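Side-chain contacts in putative lipoprotein YcdA (Bacillus subtilis subsp. subtilis str. 168, PDB 4R4G), which is of unknown function but is probably a membrane-attached lipoprotein built from an Ig-like N-terminal domain and a C-terminal domain of mixed helices and strands: residues Thr226-Ile229 and Ala234-Glu237; Val297-Asn302 and Trp307-Asp312; Ser249-Asp254 and Pro280-Lys285. One frame throughout, in Å; residues are numbered along the deposited sequence.

Interaction 1 of 3, residues Thr226-Ile229 and Ala234-Glu237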
ATOM      1  N   THR A 226       3.107  -0.503   0.106  1.00 62.03           N
ATOM      2  CA  THR A 226       2.299   0.086  -0.969  1.00 61.58           C
ATOM      3  C   THR A 226       3.083  -0.131  -2.278  1.00 66.46           C
ATOM      4  O   THR A 226       4.242   0.306  -2.380  1.00 65.51           O
ATOM      5  CB  THR A 226       2.013   1.556  -0.711  1.00 59.74           C
ATOM      6  OG1 THR A 226       1.440   1.684   0.589  1.00 57.61           O
ATOM      7  CG2 THR A 226       1.081   2.135  -1.739  1.00 57.44           C
ATOM      8  N   THR A 227       2.477  -0.843  -3.240  1.00 62.63           N
ATOM      9  CA  THR A 227       3.138  -1.163  -4.495  1.00 62.60           C
ATOM     10  C   THR A 227       2.710  -0.206  -5.636  1.00 70.10           C
ATOM     11  O   THR A 227       3.506   0.038  -6.551  1.00 71.18           O
ATOM     12  CB  THR A 227       2.935  -2.635  -4.831  1.00 69.61           C
ATOM     13  OG1 THR A 227       1.542  -2.969  -4.829  1.00 72.07           O
ATOM     14  CG2 THR A 227       3.675  -3.538  -3.870  1.00 65.12           C
ATOM     15  N   SER A 228       1.491   0.366  -5.569  1.00 68.02           N
ATOM     16  CA  SER A 228       0.991   1.314  -6.576  1.00 68.50           C
ATOM     17  C   SER A 228      -0.089   2.208  -6.020  1.00 73.73           C
ATOM     18  O   SER A 228      -0.881   1.772  -5.197  1.00 74.65           O
ATOM     19  CB  SER A 228       0.446   0.585  -7.800  1.00 72.20           C
ATOM     20  OG  SER A 228      -0.456  -0.451  -7.455  1.00 80.21           O
ATOM     21  N   ILE A 229      -0.094   3.465  -6.443  1.00 70.98           N
ATOM     22  CA  ILE A 229      -1.104   4.466  -6.104  1.00 73.09           C
ATOM     23  C   ILE A 229      -1.653   4.980  -7.413  1.00 83.72           C
ATOM     24  O   ILE A 229      -0.884   5.245  -8.351  1.00 83.26           O
ATOM     25  CB  ILE A 229      -0.611   5.632  -5.202  1.00 75.42           C
ATOM     26  CG1 ILE A 229       0.076   5.116  -3.932  1.00 74.41           C
ATOM     27  CG2 ILE A 229      -1.764   6.628  -4.882  1.00 77.00           C
ATOM     28  CD1 ILE A 229       1.149   5.967  -3.465  1.00 78.68           C
ATOM     29  N   ALA A 234      -4.998   2.979  -3.532  1.00 78.22           N
ATOM     30  CA  ALA A 234      -3.687   2.315  -3.544  1.00 74.50           C
ATOM     31  C   ALA A 234      -3.787   0.809  -3.450  1.00 75.13           C
ATOM     32  O   ALA A 234      -4.819   0.279  -3.039  1.00 75.75           O
ATOM     33  CB  ALA A 234      -2.836   2.814  -2.390  1.00 74.31           C
ATOM     34  N   ILE A 235      -2.682   0.123  -3.799  1.00 68.99           N
ATOM     35  CA  ILE A 235      -2.518  -1.327  -3.678  1.00 67.81           C
ATOM     36  C   ILE A 235      -1.400  -1.585  -2.679  1.00 70.65           C
ATOM     37  O   ILE A 235      -0.250  -1.195  -2.909  1.00 70.10           O
ATOM     38  CB  ILE A 235      -2.294  -2.089  -5.023  1.00 70.66           C
ATOM     39  CG1 ILE A 235      -3.496  -1.925  -5.974  1.00 72.55           C
ATOM     40  CG2 ILE A 235      -1.953  -3.588  -4.787  1.00 70.43           C
ATOM     41  CD1 ILE A 235      -4.891  -2.379  -5.419  1.00 88.21           C
ATOM     42  N   VAL A 236      -1.757  -2.230  -1.558  1.00 66.45           N
ATOM     43  CA  VAL A 236      -0.840  -2.598  -0.500  1.00 64.11           C
ATOM     44  C   VAL A 236      -0.624  -4.095  -0.593  1.00 69.94           C
ATOM     45  O   VAL A 236      -1.582  -4.876  -0.649  1.00 71.79           O
ATOM     46  CB  VAL A 236      -1.314  -2.157   0.899  1.00 67.23           C
ATOM     47  CG1 VAL A 236      -0.238  -2.451   1.946  1.00 67.37           C
ATOM     48  CG2 VAL A 236      -1.682  -0.680   0.928  1.00 66.81           C
ATOM     49  N   GLU A 237       0.636  -4.482  -0.660  1.00 66.03           N
ATOM     50  CA  GLU A 237       1.076  -5.860  -0.738  1.00 67.07           C
ATOM     51  C   GLU A 237       1.410  -6.303   0.683  1.00 70.99           C
ATOM     52  O   GLU A 237       2.369  -5.812   1.287  1.00 71.24           O
ATOM     53  CB  GLU A 237       2.283  -5.927  -1.680  1.00 68.98           C
ATOM     54  CG  GLU A 237       2.718  -7.306  -2.121  1.00 83.82           C
ATOM     55  CD  GLU A 237       3.431  -7.330  -3.462  1.00112.00           C
ATOM     56  OE1 GLU A 237       2.855  -6.831  -4.461  1.00111.18           O
ATOM     57  OE2 GLU A 237       4.556  -7.878  -3.518  1.00106.13           O
TER
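Two donors of T227 meet the carbonyl oxygen of I235. The backbone N of T227 reaches I235 O at 2.8 Å, nearly in line with the C=O bond, while T227 OG1 donates to I235 O at 3.2 Å from well above the carbonyl plane. That second bond depends on a chi1 of 54°, which sets the hydroxyl between the backbone N and carbonyl carbon of T227, alongside its own N-H. The return backbone bond, I235 N to S228 O at 2.8 Å, is likewise nearly straight. T227 and S228 thus both face I235: a classic beta bulge in the antiparallel hairpin of strands 221-230 and 233-244, between the non-hydrogen-bonded pairs T226-V236 and I229-A234. Van der Waals contacts fill in round it. The T227 and E237 side chains cross at about a right angle, T227 CG2 touching E237 CB at 3.5 Å and E237 OE1. S228 OG lies against I235 CB at 3.5 Å. With an alanine in place of T227 the hydroxyl and methyl go, which would probably leave I235 O with the backbone N as its one donor from this residue and open a gap beside E237. On the face of T226, I229, A234 and V236, A234 CB sits 4.0 Å from both I229 CG1 and T226 CG2; T226 OG1 bonds to S146 of helix 145-157, which packs over V236.

Interaction 2 of 3, residues Val297-Asn302 and Trp307-Asp312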
ATOM      1  N   VAL A 297      -4.164  -5.899  -1.315  1.00 74.14           N
ATOM      2  CA  VAL A 297      -5.308  -5.278  -0.661  1.00 74.58           C
ATOM      3  C   VAL A 297      -5.431  -3.853  -1.177  1.00 78.58           C
ATOM      4  O   VAL A 297      -4.436  -3.131  -1.237  1.00 78.41           O
ATOM      5  CB  VAL A 297      -5.110  -5.352   0.891  1.00 77.76           C
ATOM      6  CG1 VAL A 297      -5.894  -4.279   1.636  1.00 77.93           C
ATOM      7  CG2 VAL A 297      -5.453  -6.736   1.425  1.00 77.80           C
ATOM      8  N   LYS A 298      -6.645  -3.454  -1.548  1.00 74.99           N
ATOM      9  CA  LYS A 298      -6.918  -2.114  -2.041  1.00 74.44           C
ATOM     10  C   LYS A 298      -7.378  -1.210  -0.897  1.00 76.94           C
ATOM     11  O   LYS A 298      -8.303  -1.551  -0.147  1.00 78.04           O
ATOM     12  CB  LYS A 298      -7.965  -2.164  -3.174  1.00 79.06           C
ATOM     13  CG  LYS A 298      -8.185  -0.856  -3.942  1.00 93.70           C
ATOM     14  CD  LYS A 298      -9.226  -0.996  -5.074  1.00105.35           C
ATOM     15  CE  LYS A 298     -10.665  -1.048  -4.593  1.00110.56           C
ATOM     16  NZ  LYS A 298     -11.632  -0.918  -5.711  1.00113.30           N
HETATM   17  N   MSE A 299      -6.700  -0.067  -0.765  1.00 71.43           N
HETATM   18  CA  MSE A 299      -7.006   1.001   0.191  1.00 70.45           C
HETATM   19  C   MSE A 299      -7.640   2.149  -0.565  1.00 79.10           C
HETATM   20  O   MSE A 299      -7.350   2.324  -1.750  1.00 78.43           O
HETATM   21  CB  MSE A 299      -5.735   1.504   0.907  1.00 70.02           C
HETATM   22  CG  MSE A 299      -4.965   0.451   1.688  1.00 73.38           C
HETATM   23 SE   MSE A 299      -5.958  -0.319   3.136  0.75 79.51          SE
HETATM   24  CE  MSE A 299      -5.975   1.163   4.425  1.00 77.54           C
ATOM     25  N   LYS A 300      -8.458   2.962   0.111  1.00 78.93           N
ATOM     26  CA  LYS A 300      -9.115   4.096  -0.523  1.00 81.26           C
ATOM     27  C   LYS A 300      -8.904   5.343   0.318  1.00 86.26           C
ATOM     28  O   LYS A 300      -9.210   5.341   1.511  1.00 85.78           O
ATOM     29  CB  LYS A 300     -10.615   3.790  -0.737  1.00 87.17           C
ATOM     30  CG  LYS A 300     -10.893   3.035  -2.048  1.00112.40           C
ATOM     31  CD  LYS A 300     -12.251   2.302  -2.088  1.00125.50           C
ATOM     32  CE  LYS A 300     -12.645   1.904  -3.501  1.00137.46           C
ATOM     33  NZ  LYS A 300     -13.803   0.966  -3.531  1.00145.64           N
ATOM     34  N   LYS A 301      -8.366   6.409  -0.311  1.00 84.22           N
ATOM     35  CA  LYS A 301      -8.066   7.698   0.329  1.00 85.42           C
ATOM     36  C   LYS A 301      -9.275   8.642   0.318  1.00 93.32           C
ATOM     37  O   LYS A 301     -10.019   8.685  -0.663  1.00 94.67           O
ATOM     38  CB  LYS A 301      -6.872   8.368  -0.381  1.00 87.12           C
ATOM     39  CG  LYS A 301      -6.340   9.642   0.282  1.00101.28           C
ATOM     40  CD  LYS A 301      -5.163  10.243  -0.478  1.00109.72           C
ATOM     41  CE  LYS A 301      -5.541  11.209  -1.585  1.00124.20           C
ATOM     42  NZ  LYS A 301      -4.337  11.732  -2.300  1.00127.96           N
ATOM     43  N   ASN A 302      -9.447   9.419   1.400  1.00 91.88           N
ATOM     44  CA  ASN A 302     -10.510  10.409   1.509  1.00 95.52           C
ATOM     45  C   ASN A 302      -9.942  11.814   1.151  1.00104.51           C
ATOM     46  O   ASN A 302      -8.899  11.898   0.489  1.00101.33           O
ATOM     47  CB  ASN A 302     -11.168  10.355   2.899  1.00 92.58           C
ATOM     48  CG  ASN A 302     -10.408  10.950   4.066  1.00105.13           C
ATOM     49  OD1 ASN A 302      -9.219  11.283   4.001  1.00100.03           O
ATOM     50  ND2 ASN A 302     -11.114  11.144   5.163  1.00 92.62           N
ATOM     51  N   TRP A 307      -6.444   6.665   4.731  1.00 87.51           N
ATOM     52  CA  TRP A 307      -6.659   5.458   3.957  1.00 86.22           C
ATOM     53  C   TRP A 307      -7.543   4.464   4.703  1.00 88.51           C
ATOM     54  O   TRP A 307      -7.418   4.290   5.915  1.00 87.86           O
ATOM     55  CB  TRP A 307      -5.325   4.844   3.569  1.00 83.43           C
ATOM     56  CG  TRP A 307      -4.549   5.709   2.626  1.00 84.88           C
ATOM     57  CD1 TRP A 307      -3.668   6.697   2.955  1.00 88.44           C
ATOM     58  CD2 TRP A 307      -4.629   5.697   1.201  1.00 84.54           C
ATOM     59  NE1 TRP A 307      -3.164   7.279   1.815  1.00 88.05           N
ATOM     60  CE2 TRP A 307      -3.738   6.685   0.720  1.00 88.77           C
ATOM     61  CE3 TRP A 307      -5.366   4.942   0.271  1.00 85.83           C
ATOM     62  CZ2 TRP A 307      -3.528   6.901  -0.644  1.00 87.39           C
ATOM     63  CZ3 TRP A 307      -5.177   5.175  -1.083  1.00 87.37           C
ATOM     64  CH2 TRP A 307      -4.256   6.131  -1.529  1.00 87.64           C
ATOM     65  N   GLN A 308      -8.467   3.844   3.959  1.00 83.82           N
ATOM     66  CA  GLN A 308      -9.455   2.919   4.486  1.00 82.98           C
ATOM     67  C   GLN A 308      -9.476   1.579   3.762  1.00 84.07           C
ATOM     68  O   GLN A 308      -9.222   1.498   2.558  1.00 82.18           O
ATOM     69  CB  GLN A 308     -10.851   3.548   4.393  1.00 86.82           C
ATOM     70  CG  GLN A 308     -11.276   4.318   5.631  1.00 98.19           C
ATOM     71  CD  GLN A 308     -12.676   4.855   5.499  1.00119.63           C
ATOM     72  OE1 GLN A 308     -12.966   5.716   4.649  1.00123.30           O
ATOM     73  NE2 GLN A 308     -13.572   4.374   6.350  1.00106.16           N
ATOM     74  N   LEU A 309      -9.808   0.527   4.528  1.00 80.62           N
ATOM     75  CA  LEU A 309      -9.990  -0.851   4.067  1.00 78.95           C
ATOM     76  C   LEU A 309     -11.488  -1.192   4.138  1.00 86.28           C
ATOM     77  O   LEU A 309     -12.094  -1.035   5.202  1.00 85.66           O
ATOM     78  CB  LEU A 309      -9.159  -1.841   4.916  1.00 75.92           C
ATOM     79  CG  LEU A 309      -9.301  -3.311   4.564  1.00 78.54           C
ATOM     80  CD1 LEU A 309      -8.914  -3.577   3.137  1.00 78.39           C
ATOM     81  CD2 LEU A 309      -8.503  -4.181   5.487  1.00 77.91           C
ATOM     82  N   ASP A 310     -12.086  -1.613   2.999  1.00 85.77           N
ATOM     83  CA  ASP A 310     -13.491  -2.021   2.957  1.00 88.91           C
ATOM     84  C   ASP A 310     -13.551  -3.438   3.506  1.00 91.83           C
ATOM     85  O   ASP A 310     -12.989  -4.352   2.904  1.00 90.70           O
ATOM     86  CB  ASP A 310     -14.099  -1.909   1.529  1.00 93.50           C
ATOM     87  CG  ASP A 310     -15.617  -2.113   1.407  1.00110.47           C
ATOM     88  OD1 ASP A 310     -16.252  -2.581   2.402  1.00112.18           O
ATOM     89  OD2 ASP A 310     -16.171  -1.814   0.321  1.00115.98           O
HETATM   90  N   MSE A 311     -14.175  -3.602   4.675  1.00 88.87           N
HETATM   91  CA  MSE A 311     -14.264  -4.899   5.351  1.00 88.74           C
HETATM   92  C   MSE A 311     -15.126  -5.924   4.579  1.00 94.69           C
HETATM   93  O   MSE A 311     -14.945  -7.137   4.744  1.00 92.20           O
HETATM   94  CB  MSE A 311     -14.778  -4.726   6.788  1.00 91.46           C
HETATM   95  CG  MSE A 311     -13.803  -3.955   7.707  1.00 97.21           C
HETATM   96 SE   MSE A 311     -11.897  -4.491   7.639  0.75102.36          SE
HETATM   97  CE  MSE A 311     -12.091  -6.423   8.101  1.00 98.62           C
ATOM     98  N   ASP A 312     -16.000  -5.422   3.692  1.00 95.57           N
ATOM     99  CA  ASP A 312     -16.891  -6.209   2.847  1.00 98.05           C
ATOM    100  C   ASP A 312     -16.185  -6.728   1.565  1.00 99.86           C
ATOM    101  O   ASP A 312     -16.702  -7.640   0.922  1.00101.43           O
ATOM    102  CB  ASP A 312     -18.145  -5.377   2.486  1.00103.88           C
ATOM    103  CG  ASP A 312     -19.145  -5.157   3.624  1.00119.53           C
ATOM    104  OD1 ASP A 312     -19.161  -5.975   4.582  1.00119.02           O
ATOM    105  OD2 ASP A 312     -19.951  -4.204   3.528  1.00130.02           O
TER
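K301 lays the start of its side chain over one face of the W307 indole. K301 CB stands 3.5 Å from the centroid of the six-membered ring and only 4° off its normal, a CH-pi contact. With CG anti to the backbone N (chi1 -173°), the lysine chain runs outward past the CE2-CZ2 rim, CD coming to 3.7 Å from W307 CZ2, before a bend at chi3 carries NZ away toward D305, a long and weak ion pair. M299, a selenomethionine, comes to the same indole obliquely, its CB 3.5 Å from W307 CE3. Bends at chi2 and chi3 then fold its chain back, so that CE rests against the backbone near Q308 C and W307 C and SE lies 4.0 Å from L309 CB. Farther along, V297 and L309 cross at about a right angle, V297 CG1 meeting L309 CD1. The strands that carry these contacts, 293-301 and 307-308, form a beta hairpin, where K300 and Q308 are an antiparallel hydrogen-bonded pair, K300 N to Q308 O and Q308 N to K300 O, both 3.0 Å. The buried W307 also packs on A149 of helix 145-157, and L309 on L319 of helix 314-321. Across the hairpin, then, the polar bonding is done by the backbone, while the side chains meet through hydrocarbon, selenium and ring; K301 contributes its methylenes here, leaving its ammonium group to reach beyond the indole.

Interaction 3 of 3, residues Ser249-Asp254 and Pro280-Lys285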
ATOM      1  N   SER A 249      -6.055 -28.941  16.174  1.00 90.39           N
ATOM      2  CA  SER A 249      -7.028 -30.047  16.168  1.00 92.30           C
ATOM      3  C   SER A 249      -6.663 -31.065  17.226  1.00 94.54           C
ATOM      4  O   SER A 249      -7.415 -31.245  18.184  1.00 93.11           O
ATOM      5  CB  SER A 249      -7.063 -30.717  14.791  1.00101.23           C
ATOM      6  OG  SER A 249      -5.789 -31.205  14.384  1.00117.82           O
ATOM      7  N   ASP A 250      -5.452 -31.654  17.088  1.00 92.19           N
ATOM      8  CA  ASP A 250      -4.891 -32.680  17.972  1.00 94.23           C
ATOM      9  C   ASP A 250      -4.725 -32.166  19.404  1.00 94.93           C
ATOM     10  O   ASP A 250      -5.099 -32.868  20.329  1.00 95.74           O
ATOM     11  CB  ASP A 250      -3.551 -33.210  17.425  1.00 98.84           C
ATOM     12  CG  ASP A 250      -3.635 -33.853  16.044  1.00111.92           C
ATOM     13  OD1 ASP A 250      -4.545 -34.686  15.830  1.00115.12           O
ATOM     14  OD2 ASP A 250      -2.765 -33.554  15.194  1.00115.50           O
ATOM     15  N   ARG A 251      -4.229 -30.935  19.583  1.00 87.82           N
ATOM     16  CA  ARG A 251      -4.033 -30.333  20.902  1.00 85.58           C
ATOM     17  C   ARG A 251      -5.319 -30.282  21.682  1.00 89.28           C
ATOM     18  O   ARG A 251      -5.311 -30.589  22.875  1.00 88.64           O
ATOM     19  CB  ARG A 251      -3.466 -28.925  20.779  1.00 81.08           C
ATOM     20  CG  ARG A 251      -2.113 -28.889  20.129  1.00 87.72           C
ATOM     21  CD  ARG A 251      -1.693 -27.460  19.985  1.00 89.23           C
ATOM     22  NE  ARG A 251      -0.631 -27.155  20.927  1.00 79.88           N
ATOM     23  CZ  ARG A 251       0.619 -26.951  20.565  1.00 87.49           C
ATOM     24  NH1 ARG A 251       0.959 -26.984  19.286  1.00 79.19           N
ATOM     25  NH2 ARG A 251       1.544 -26.711  21.476  1.00 82.32           N
ATOM     26  N   ILE A 252      -6.430 -29.897  21.020  1.00 86.08           N
ATOM     27  CA  ILE A 252      -7.720 -29.842  21.698  1.00 85.50           C
ATOM     28  C   ILE A 252      -8.194 -31.275  21.904  1.00 93.57           C
ATOM     29  O   ILE A 252      -8.529 -31.631  23.032  1.00 93.55           O
ATOM     30  CB  ILE A 252      -8.748 -28.927  20.987  1.00 86.54           C
ATOM     31  CG1 ILE A 252      -8.291 -27.453  21.083  1.00 84.41           C
ATOM     32  CG2 ILE A 252     -10.136 -29.075  21.610  1.00 87.00           C
ATOM     33  CD1 ILE A 252      -8.625 -26.657  19.917  1.00 88.59           C
ATOM     34  N   GLU A 253      -8.110 -32.119  20.852  1.00 94.05           N
ATOM     35  CA  GLU A 253      -8.448 -33.550  20.914  1.00 97.26           C
ATOM     36  C   GLU A 253      -7.742 -34.199  22.127  1.00101.14           C
ATOM     37  O   GLU A 253      -8.404 -34.888  22.901  1.00102.68           O
ATOM     38  CB  GLU A 253      -8.056 -34.253  19.582  1.00101.53           C
ATOM     39  CG  GLU A 253      -8.419 -35.738  19.451  1.00120.14           C
ATOM     40  CD  GLU A 253      -7.658 -36.494  18.367  1.00156.57           C
ATOM     41  OE1 GLU A 253      -7.717 -36.080  17.185  1.00159.39           O
ATOM     42  OE2 GLU A 253      -6.992 -37.500  18.703  1.00155.23           O
ATOM     43  N   ASP A 254      -6.434 -33.900  22.332  1.00 96.33           N
ATOM     44  CA  ASP A 254      -5.631 -34.446  23.431  1.00 98.09           C
ATOM     45  C   ASP A 254      -6.025 -33.831  24.782  1.00101.89           C
ATOM     46  O   ASP A 254      -6.006 -34.533  25.781  1.00103.65           O
ATOM     47  CB  ASP A 254      -4.105 -34.293  23.179  1.00100.68           C
ATOM     48  CG  ASP A 254      -3.542 -34.992  21.932  1.00109.10           C
ATOM     49  OD1 ASP A 254      -3.991 -36.121  21.614  1.00110.22           O
ATOM     50  OD2 ASP A 254      -2.631 -34.429  21.298  1.00116.70           O
ATOM     51  N   PRO A 280      -8.363 -21.090  23.485  1.00 74.33           N
ATOM     52  CA  PRO A 280      -7.484 -19.909  23.581  1.00 73.83           C
ATOM     53  C   PRO A 280      -6.069 -20.204  24.090  1.00 78.95           C
ATOM     54  O   PRO A 280      -5.085 -19.702  23.542  1.00 78.83           O
ATOM     55  CB  PRO A 280      -8.211 -19.012  24.598  1.00 75.62           C
ATOM     56  CG  PRO A 280      -9.622 -19.438  24.558  1.00 78.91           C
ATOM     57  CD  PRO A 280      -9.617 -20.883  24.250  1.00 74.98           C
ATOM     58  N   GLU A 281      -5.971 -21.025  25.130  1.00 76.40           N
ATOM     59  CA  GLU A 281      -4.713 -21.319  25.801  1.00 77.67           C
ATOM     60  C   GLU A 281      -3.808 -22.177  24.928  1.00 79.03           C
ATOM     61  O   GLU A 281      -2.587 -21.977  24.950  1.00 80.04           O
ATOM     62  CB  GLU A 281      -4.981 -21.945  27.185  1.00 80.99           C
ATOM     63  CG  GLU A 281      -5.921 -21.119  28.089  1.00 96.65           C
ATOM     64  CD  GLU A 281      -5.868 -19.588  28.050  1.00126.73           C
ATOM     65  OE1 GLU A 281      -4.786 -19.012  28.313  1.00130.76           O
ATOM     66  OE2 GLU A 281      -6.920 -18.963  27.770  1.00117.19           O
ATOM     67  N   GLU A 282      -4.404 -23.038  24.088  1.00 72.20           N
ATOM     68  CA  GLU A 282      -3.664 -23.892  23.162  1.00 71.67           C
ATOM     69  C   GLU A 282      -3.255 -23.122  21.908  1.00 72.42           C
ATOM     70  O   GLU A 282      -2.152 -23.343  21.410  1.00 73.26           O
ATOM     71  CB  GLU A 282      -4.465 -25.148  22.796  1.00 73.09           C
ATOM     72  CG  GLU A 282      -4.549 -26.165  23.915  1.00 76.51           C
ATOM     73  CD  GLU A 282      -3.238 -26.628  24.531  1.00 91.87           C
ATOM     74  OE1 GLU A 282      -2.300 -27.005  23.787  1.00 82.66           O
ATOM     75  OE2 GLU A 282      -3.176 -26.654  25.782  1.00 87.23           O
ATOM     76  N   PHE A 283      -4.123 -22.218  21.402  1.00 65.13           N
ATOM     77  CA  PHE A 283      -3.802 -21.366  20.247  1.00 62.70           C
ATOM     78  C   PHE A 283      -2.588 -20.482  20.563  1.00 67.36           C
ATOM     79  O   PHE A 283      -1.685 -20.372  19.748  1.00 69.91           O
ATOM     80  CB  PHE A 283      -5.006 -20.487  19.854  1.00 62.30           C
ATOM     81  CG  PHE A 283      -4.786 -19.725  18.567  1.00 62.22           C
ATOM     82  CD1 PHE A 283      -4.102 -18.512  18.561  1.00 62.67           C
ATOM     83  CD2 PHE A 283      -5.223 -20.242  17.351  1.00 63.57           C
ATOM     84  CE1 PHE A 283      -3.862 -17.831  17.370  1.00 61.88           C
ATOM     85  CE2 PHE A 283      -5.000 -19.544  16.159  1.00 64.42           C
ATOM     86  CZ  PHE A 283      -4.327 -18.340  16.179  1.00 60.67           C
ATOM     87  N   LYS A 284      -2.578 -19.852  21.742  1.00 64.03           N
ATOM     88  CA  LYS A 284      -1.500 -19.008  22.261  1.00 64.85           C
ATOM     89  C   LYS A 284      -0.157 -19.768  22.335  1.00 73.23           C
ATOM     90  O   LYS A 284       0.882 -19.126  22.430  1.00 77.16           O
ATOM     91  CB  LYS A 284      -1.862 -18.490  23.669  1.00 67.89           C
ATOM     92  CG  LYS A 284      -2.785 -17.263  23.740  1.00 72.79           C
ATOM     93  CD  LYS A 284      -3.191 -17.046  25.222  1.00 83.73           C
ATOM     94  CE  LYS A 284      -4.329 -16.082  25.444  1.00 93.26           C
ATOM     95  NZ  LYS A 284      -4.751 -16.061  26.869  1.00106.76           N
ATOM     96  N   LYS A 285      -0.176 -21.116  22.305  1.00 69.38           N
ATOM     97  CA  LYS A 285       1.009 -21.983  22.351  1.00 70.54           C
ATOM     98  C   LYS A 285       1.633 -22.225  20.965  1.00 77.06           C
ATOM     99  O   LYS A 285       2.740 -22.763  20.896  1.00 79.29           O
ATOM    100  CB  LYS A 285       0.640 -23.342  22.920  1.00 72.35           C
ATOM    101  CG  LYS A 285       0.355 -23.384  24.402  1.00 77.27           C
ATOM    102  CD  LYS A 285       0.330 -24.831  24.825  1.00 71.17           C
ATOM    103  CE  LYS A 285      -0.378 -25.005  26.117  1.00 71.22           C
ATOM    104  NZ  LYS A 285      -0.512 -26.438  26.443  1.00 90.20           N
TER
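R251 and E282 meet through bent side chains: CG of R251 lies anti to its carbonyl carbon (chi1 -62°) and the chain turns at chi3, while E282 folds at chi2 (-54°), which brings OE1 back to the arginine. The result is a salt bridge with a single weak hydrogen bond, R251 NE to E282 OE1 at 3.3 Å. OE1 arrives at the edge of the guanidinium, near its plane, but the guanidinium and carboxylate planes are turned 31° apart. The same oxygen also lies 3.8 Å from R251 CB, so the aliphatic part of the arginine curves alongside it. The other carboxylate oxygen is taken by K285: NZ donates to E282 OE2 at 2.8 Å from the syn side. E282 thus links R251 and K285 in a salt-bridge network, and the extended chain of K285 passes obliquely by the guanidinium, R251 NH2 lying 3.8 Å from K285 CB. The two cationic ends remain apart, R251 NH2 and K285 NZ being 5.4 Å from each other. With a cationic donor at each oxygen, the buried E282 carboxylate is probably stabilised in its ionised form. R251 has a further partner in S247, whose hydroxyl oxygen is hydrogen-bonded to NH1. The contact ties helix 248-260 to the C-terminal part of helix 268-283. I252 adds an apolar join between these helices by packing on A275 and Y279, while F283 points away from the segment 249-254 and packs on I212 and L216 of helix 203-219.

How the interactions relate
All three interactions belong to the DUF5105 region of the protein, and along the chain they come in the order 1, 3, 2. Interactions 1 and 2 have centres 11 Å apart and are two hairpins of one mixed sheet, joined where strands 233-244 and 293-301 run side by side: V236 N is probably hydrogen-bonded to V297 O, and V236 packs on M299. Helix 145-157 packs against both. Interaction 3 lies apart, its centre about 36 Å from that of interaction 1 and 34 Å from that of interaction 2. Its helices, 248-260 and 268-283, follow one strand and precede the other, so strands adjacent in the sheet are separated in sequence by a helical excursion whose contact, interaction 3, touches neither hairpin contact.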